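Proline dehydrogenase (Bradyrhizobium japonicum USDA 110, PDB 3HAZ) probably oxidises proline to glutamate in two steps, using an FAD-dependent proline dehydrogenase and an NAD-dependent aldehyde dehydrogenase joined in one chain. Local coordinates at residues 74-79 against 108-113; 79-84 against 159-164. One frame throughout, in Å; residues are numbered along the deposited sequence.

In the fold
Both contacts are built on helix 71-85, whose residues 74-79 meet helix 106-115 in interaction 1 and whose residues 79-84 meet helix 151-168 in interaction 2. Their centres lie about 9 Å apart. Val79 belongs to both ranges, but it faces the partner in interaction 1 and points away from the partner in interaction 2. Along the chain the two halves of helix 71-85 come first, followed by 108-113 and then 159-164, so the connections cross. Ser113 CB also packs on Leu80 and Ala83, tying the two contacts together. All four segments lie in the region related to the DNA-binding domain of proline dehydrogenase, away from the FAD and NAD sites.

Interaction 1. Residues 74-79 against 108-113; sequences GLALMV and HHETKS
With chi1 of 167°, Val79 swings CG1 beside its own carbonyl carbon and onto Ser113, where the methyl rests 3.4 Å from Ser113 O. Ser113 has a chi1 of 58°, which tucks OG between its backbone N and carbonyl carbon and turns it back along the helix. From there Ser113 OG donates to His109 O at 2.8 Å. The bond reaches the carbonyl at a C=O...donor angle of 140°, and His109 O also accepts the backbone N of Ser113, so one oxygen takes both the amide and the hydroxyl of Ser113.

The same hydroxyl accepts a hydrogen bond from a water 2.9 Å from Ser113 OG. This water donates again to Ala76 O, 3.1 Å away, and so bridges the two helices, which make no direct hydrogen bond here. Val79 CG1 also comes within 3.9 Å of Ser113 OG, laying an apolar methyl alongside the polar bridge.

One turn earlier on both helices, the extended chain of Glu110 carries its carboxylate to Ala76, with OE2 4.2 Å from Ala76 CB. The contact is loose; OE2 is held by a hydrogen bond with Thr141 OG1 and a salt bridge with Arg923 NE. Arg923 belongs to the aldehyde dehydrogenase part of the chain and also packs on Leu75 and Ala76, so the contact borders that part. This is a buried helix-helix contact, bridged by one water, within the all-helical region that matches the DNA-binding-domain family of proline dehydrogenase.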
loop_
_atom_site.group_PDB
_atom_site.type_symbol
_atom_site.label_atom_id
_atom_site.label_comp_id
_atom_site.label_asym_id
_atom_site.label_seq_id
_atom_site.Cartn_x
_atom_site.Cartn_y
_atom_site.Cartn_z
ATOM N N GLY A 74 14.685 -35.668 -15.347
ATOM C CA GLY A 74 14.314 -36.389 -16.545
ATOM C C GLY A 74 15.565 -36.831 -17.285
ATOM O O GLY A 74 15.662 -37.970 -17.737
ATOM N N LEU A 75 16.524 -35.920 -17.416
ATOM C CA LEU A 75 17.759 -36.215 -18.133
ATOM C C LEU A 75 18.524 -37.349 -17.463
ATOM O O LEU A 75 18.985 -38.274 -18.132
ATOM C CB LEU A 75 18.647 -34.965 -18.254
ATOM C CG LEU A 75 19.891 -35.180 -19.131
ATOM C CD1 LEU A 75 20.190 -33.963 -19.993
ATOM C CD2 LEU A 75 21.102 -35.561 -18.286
ATOM N N ALA A 76 18.651 -37.280 -16.140
ATOM C CA ALA A 76 19.415 -38.287 -15.407
ATOM C C ALA A 76 18.793 -39.680 -15.541
ATOM O O ALA A 76 19.507 -40.677 -15.652
ATOM C CB ALA A 76 19.557 -37.899 -13.934
ATOM N N LEU A 77 17.466 -39.750 -15.539
ATOM C CA LEU A 77 16.794 -41.042 -15.615
ATOM C C LEU A 77 16.870 -41.623 -17.029
ATOM O O LEU A 77 16.999 -42.833 -17.206
ATOM C CB LEU A 77 15.344 -40.935 -15.141
ATOM C CG LEU A 77 15.171 -40.574 -13.661
ATOM C CD1 LEU A 77 13.701 -40.573 -13.282
ATOM C CD2 LEU A 77 15.959 -41.517 -12.762
ATOM N N MET A 78 16.806 -40.753 -18.030
ATOM C CA MET A 78 16.941 -41.183 -19.421
ATOM C C MET A 78 18.348 -41.695 -19.723
ATOM O O MET A 78 18.530 -42.628 -20.507
ATOM C CB MET A 78 16.569 -40.037 -20.369
ATOM C CG MET A 78 15.074 -39.691 -20.345
ATOM S SD MET A 78 14.668 -38.280 -21.393
ATOM C CE MET A 78 14.422 -39.083 -22.976
ATOM N N VAL A 79 19.341 -41.071 -19.099
ATOM C CA VAL A 79 20.719 -41.516 -19.232
ATOM C C VAL A 79 20.894 -42.874 -18.568
ATOM O O VAL A 79 21.487 -43.783 -19.141
ATOM C CB VAL A 79 21.702 -40.497 -18.614
ATOM C CG1 VAL A 79 23.100 -41.110 -18.465
ATOM C CG2 VAL A 79 21.754 -39.238 -19.462
ATOM N N HIS A 108 27.285 -42.558 -7.533
ATOM C CA HIS A 108 27.980 -43.564 -8.330
ATOM C C HIS A 108 27.159 -43.990 -9.552
ATOM O O HIS A 108 27.677 -44.053 -10.670
ATOM C CB HIS A 108 28.317 -44.785 -7.460
ATOM C CG HIS A 108 29.159 -45.814 -8.150
ATOM N ND1 HIS A 108 30.510 -45.650 -8.364
ATOM C CD2 HIS A 108 28.847 -47.033 -8.654
ATOM C CE1 HIS A 108 30.990 -46.715 -8.982
ATOM N NE2 HIS A 108 30.003 -47.570 -9.167
ATOM N N HIS A 109 25.873 -44.271 -9.349
ATOM C CA HIS A 109 25.022 -44.664 -10.465
ATOM C C HIS A 109 24.873 -43.546 -11.489
ATOM O O HIS A 109 24.939 -43.794 -12.695
ATOM C CB HIS A 109 23.642 -45.141 -9.987
ATOM C CG HIS A 109 23.689 -46.368 -9.131
ATOM N ND1 HIS A 109 22.687 -46.697 -8.244
ATOM C CD2 HIS A 109 24.628 -47.338 -9.014
ATOM C CE1 HIS A 109 23.001 -47.819 -7.624
ATOM N NE2 HIS A 109 24.172 -48.231 -8.075
ATOM N N GLU A 110 24.654 -42.324 -11.011
ATOM C CA GLU A 110 24.531 -41.173 -11.900
ATOM C C GLU A 110 25.835 -40.931 -12.662
ATOM O O GLU A 110 25.831 -40.658 -13.860
ATOM C CB GLU A 110 24.150 -39.911 -11.111
ATOM C CG GLU A 110 23.923 -38.696 -12.002
ATOM C CD GLU A 110 23.363 -37.483 -11.259
ATOM O OE1 GLU A 110 23.340 -37.488 -10.011
ATOM O OE2 GLU A 110 22.950 -36.517 -11.937
ATOM N N THR A 111 26.954 -41.026 -11.955
ATOM C CA THR A 111 28.266 -40.807 -12.569
ATOM C C THR A 111 28.611 -41.881 -13.597
ATOM O O THR A 111 28.993 -41.568 -14.733
ATOM C CB THR A 111 29.375 -40.709 -11.496
ATOM O OG1 THR A 111 29.056 -39.628 -10.607
ATOM C CG2 THR A 111 30.738 -40.438 -12.135
ATOM N N LYS A 112 28.457 -43.145 -13.209
ATOM C CA LYS A 112 28.766 -44.258 -14.110
ATOM C C LYS A 112 27.886 -44.261 -15.360
ATOM O O LYS A 112 28.387 -44.421 -16.477
ATOM C CB LYS A 112 28.668 -45.617 -13.389
ATOM C CG LYS A 112 29.845 -45.913 -12.457
ATOM C CD LYS A 112 31.166 -45.922 -13.217
ATOM C CE LYS A 112 32.326 -46.299 -12.303
ATOM N NZ LYS A 112 33.574 -46.566 -13.069
ATOM N N SER A 113 26.580 -44.096 -15.179
ATOM C CA SER A 113 25.666 -44.129 -16.322
ATOM C C SER A 113 25.963 -43.008 -17.316
ATOM O O SER A 113 25.827 -43.196 -18.523
ATOM C CB SER A 113 24.201 -44.058 -15.874
ATOM O OG SER A 113 23.952 -42.883 -15.114
HETATM O O HOH W 1 22.485 -40.455 -14.805
#

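Interaction 2. Residues 79-84 against 159-164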
loop_
_atom_site.group_PDB
_atom_site.type_symbol
_atom_site.label_atom_id
_atom_site.label_comp_id
_atom_site.label_asym_id
_atom_site.label_seq_id
_atom_site.Cartn_x
_atom_site.Cartn_y
_atom_site.Cartn_z
ATOM N N VAL A 79 19.341 -41.071 -19.099
ATOM C CA VAL A 79 20.719 -41.516 -19.232
ATOM C C VAL A 79 20.894 -42.874 -18.568
ATOM O O VAL A 79 21.487 -43.783 -19.141
ATOM C CB VAL A 79 21.702 -40.497 -18.614
ATOM C CG1 VAL A 79 23.100 -41.110 -18.465
ATOM C CG2 VAL A 79 21.754 -39.238 -19.462
ATOM N N LEU A 80 20.382 -43.008 -17.350
ATOM C CA LEU A 80 20.444 -44.283 -16.655
ATOM C C LEU A 80 19.689 -45.347 -17.467
ATOM O O LEU A 80 20.138 -46.486 -17.586
ATOM C CB LEU A 80 19.844 -44.153 -15.253
ATOM C CG LEU A 80 19.756 -45.442 -14.437
ATOM C CD1 LEU A 80 21.134 -46.098 -14.313
ATOM C CD2 LEU A 80 19.158 -45.177 -13.065
ATOM N N ALA A 81 18.544 -44.962 -18.027
ATOM C CA ALA A 81 17.747 -45.866 -18.856
ATOM C C ALA A 81 18.554 -46.420 -20.030
ATOM O O ALA A 81 18.546 -47.625 -20.271
ATOM C CB ALA A 81 16.466 -45.179 -19.348
ATOM N N GLU A 82 19.268 -45.555 -20.750
ATOM C CA GLU A 82 20.046 -46.025 -21.901
ATOM C C GLU A 82 21.157 -46.998 -21.489
ATOM O O GLU A 82 21.341 -48.039 -22.118
ATOM C CB GLU A 82 20.614 -44.857 -22.717
ATOM C CG GLU A 82 21.441 -45.289 -23.937
ATOM C CD GLU A 82 20.630 -46.084 -24.955
ATOM O OE1 GLU A 82 19.394 -46.141 -24.812
ATOM O OE2 GLU A 82 21.219 -46.646 -25.905
ATOM N N ALA A 83 21.897 -46.658 -20.439
ATOM C CA ALA A 83 22.905 -47.564 -19.896
ATOM C C ALA A 83 22.282 -48.916 -19.579
ATOM O O ALA A 83 22.826 -49.953 -19.944
ATOM C CB ALA A 83 23.546 -46.969 -18.640
ATOM N N LEU A 84 21.136 -48.904 -18.900
ATOM C CA LEU A 84 20.452 -50.148 -18.540
ATOM C C LEU A 84 19.959 -50.942 -19.757
ATOM O O LEU A 84 19.962 -52.170 -19.745
ATOM C CB LEU A 84 19.304 -49.877 -17.562
ATOM C CG LEU A 84 19.780 -49.509 -16.153
ATOM C CD1 LEU A 84 18.668 -48.876 -15.328
ATOM C CD2 LEU A 84 20.349 -50.735 -15.450
ATOM N N ARG A 159 12.041 -47.338 -15.375
ATOM C CA ARG A 159 11.510 -48.313 -16.328
ATOM C C ARG A 159 10.767 -47.627 -17.469
ATOM O O ARG A 159 10.863 -48.042 -18.624
ATOM C CB ARG A 159 10.590 -49.324 -15.637
ATOM C CG ARG A 159 11.326 -50.263 -14.698
ATOM C CD ARG A 159 10.459 -51.448 -14.287
ATOM N NE ARG A 159 11.087 -52.226 -13.224
ATOM C CZ ARG A 159 11.991 -53.175 -13.433
ATOM N NH1 ARG A 159 12.368 -53.465 -14.675
ATOM N NH2 ARG A 159 12.520 -53.827 -12.402
ATOM N N GLN A 160 10.023 -46.573 -17.140
ATOM C CA GLN A 160 9.342 -45.781 -18.160
ATOM C C GLN A 160 10.345 -45.081 -19.072
ATOM O O GLN A 160 10.161 -45.034 -20.286
ATOM C CB GLN A 160 8.422 -44.754 -17.502
ATOM C CG GLN A 160 7.489 -44.058 -18.460
ATOM C CD GLN A 160 6.499 -43.157 -17.735
ATOM O OE1 GLN A 160 6.102 -43.433 -16.599
ATOM N NE2 GLN A 160 6.102 -42.074 -18.387
ATOM N N ALA A 161 11.408 -44.535 -18.484
ATOM C CA ALA A 161 12.459 -43.902 -19.274
ATOM C C ALA A 161 13.045 -44.931 -20.239
ATOM O O ALA A 161 13.406 -44.613 -21.378
ATOM C CB ALA A 161 13.560 -43.311 -18.358
ATOM N N MET A 162 13.130 -46.175 -19.780
ATOM C CA MET A 162 13.679 -47.241 -20.609
ATOM C C MET A 162 12.813 -47.518 -21.839
ATOM O O MET A 162 13.345 -47.731 -22.931
ATOM C CB MET A 162 13.905 -48.520 -19.793
ATOM C CG MET A 162 15.108 -48.417 -18.853
ATOM S SD MET A 162 15.266 -49.790 -17.690
ATOM C CE MET A 162 15.724 -51.130 -18.794
ATOM N N ARG A 163 11.490 -47.511 -21.684
ATOM C CA ARG A 163 10.650 -47.698 -22.863
ATOM C C ARG A 163 10.711 -46.488 -23.794
ATOM O O ARG A 163 10.620 -46.634 -25.016
ATOM C CB ARG A 163 9.201 -48.106 -22.529
ATOM C CG ARG A 163 8.595 -47.482 -21.287
ATOM C CD ARG A 163 7.374 -48.284 -20.827
ATOM N NE ARG A 163 6.768 -47.737 -19.612
ATOM C CZ ARG A 163 7.042 -48.157 -18.379
ATOM N NH1 ARG A 163 6.445 -47.597 -17.334
ATOM N NH2 ARG A 163 7.916 -49.136 -18.188
ATOM N N LEU A 164 10.898 -45.299 -23.232
ATOM C CA LEU A 164 11.000 -44.114 -24.075
ATOM C C LEU A 164 12.297 -44.136 -24.885
ATOM O O LEU A 164 12.293 -43.885 -26.093
ATOM C CB LEU A 164 10.877 -42.825 -23.245
ATOM C CG LEU A 164 9.496 -42.552 -22.636
ATOM C CD1 LEU A 164 9.559 -41.424 -21.618
ATOM C CD2 LEU A 164 8.443 -42.261 -23.710
#
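Leu84 N donates to Leu80 O at 2.9 Å, an ordinary helical bond that fixes the turn from which Leu84 faces Met162. Across the contact itself there is no hydrogen bond; the helices are joined by apolar side chains. Ala81 makes the close approach possible. Its CA lies 4.6 Å from that of Met162, and the axes of the two short segments come within 8.1 Å of each other and cross at -71°.

The methyl of Ala81 points toward residues 159-164 of helix 151-168 and settles against the backbone there, with Ala81 CB 3.5 Å from Met162 N. On one side it meets another methyl, Ala81 CB lying 3.6 Å from Ala161 CB. On another it is met by the methionine chain, with Met162 CG 3.5 Å from Ala81 CB. Met162 reaches this position because its chi1 of -74° keeps CG beside its own backbone N. Rotation about the CG-SD bond (chi3 70°) bends the chain and brings the terminal methyl alongside Leu84, with Met162 CE 4.0 Å from Leu84 CB. The thioether thus spans one turn of the facing helix, CG covering Ala81 while SD and CE lie against Leu84. An alanine in place of Met162 would probably leave a gap beside Leu84 CB and strip one flank of the Ala81 methyl, leaving that methyl packed on Ala161 and the helix backbone.

Helix 90-100 closes the contact from a further direction: its Ile97 touches both Leu84 and Met162, and Phe96 adds to the cover of Leu84. Arg159 binds the same helix through salt bridges to Asp94 and Glu98, while helix 106-115 covers another side of helix 71-85, which runs between it and helix 151-168.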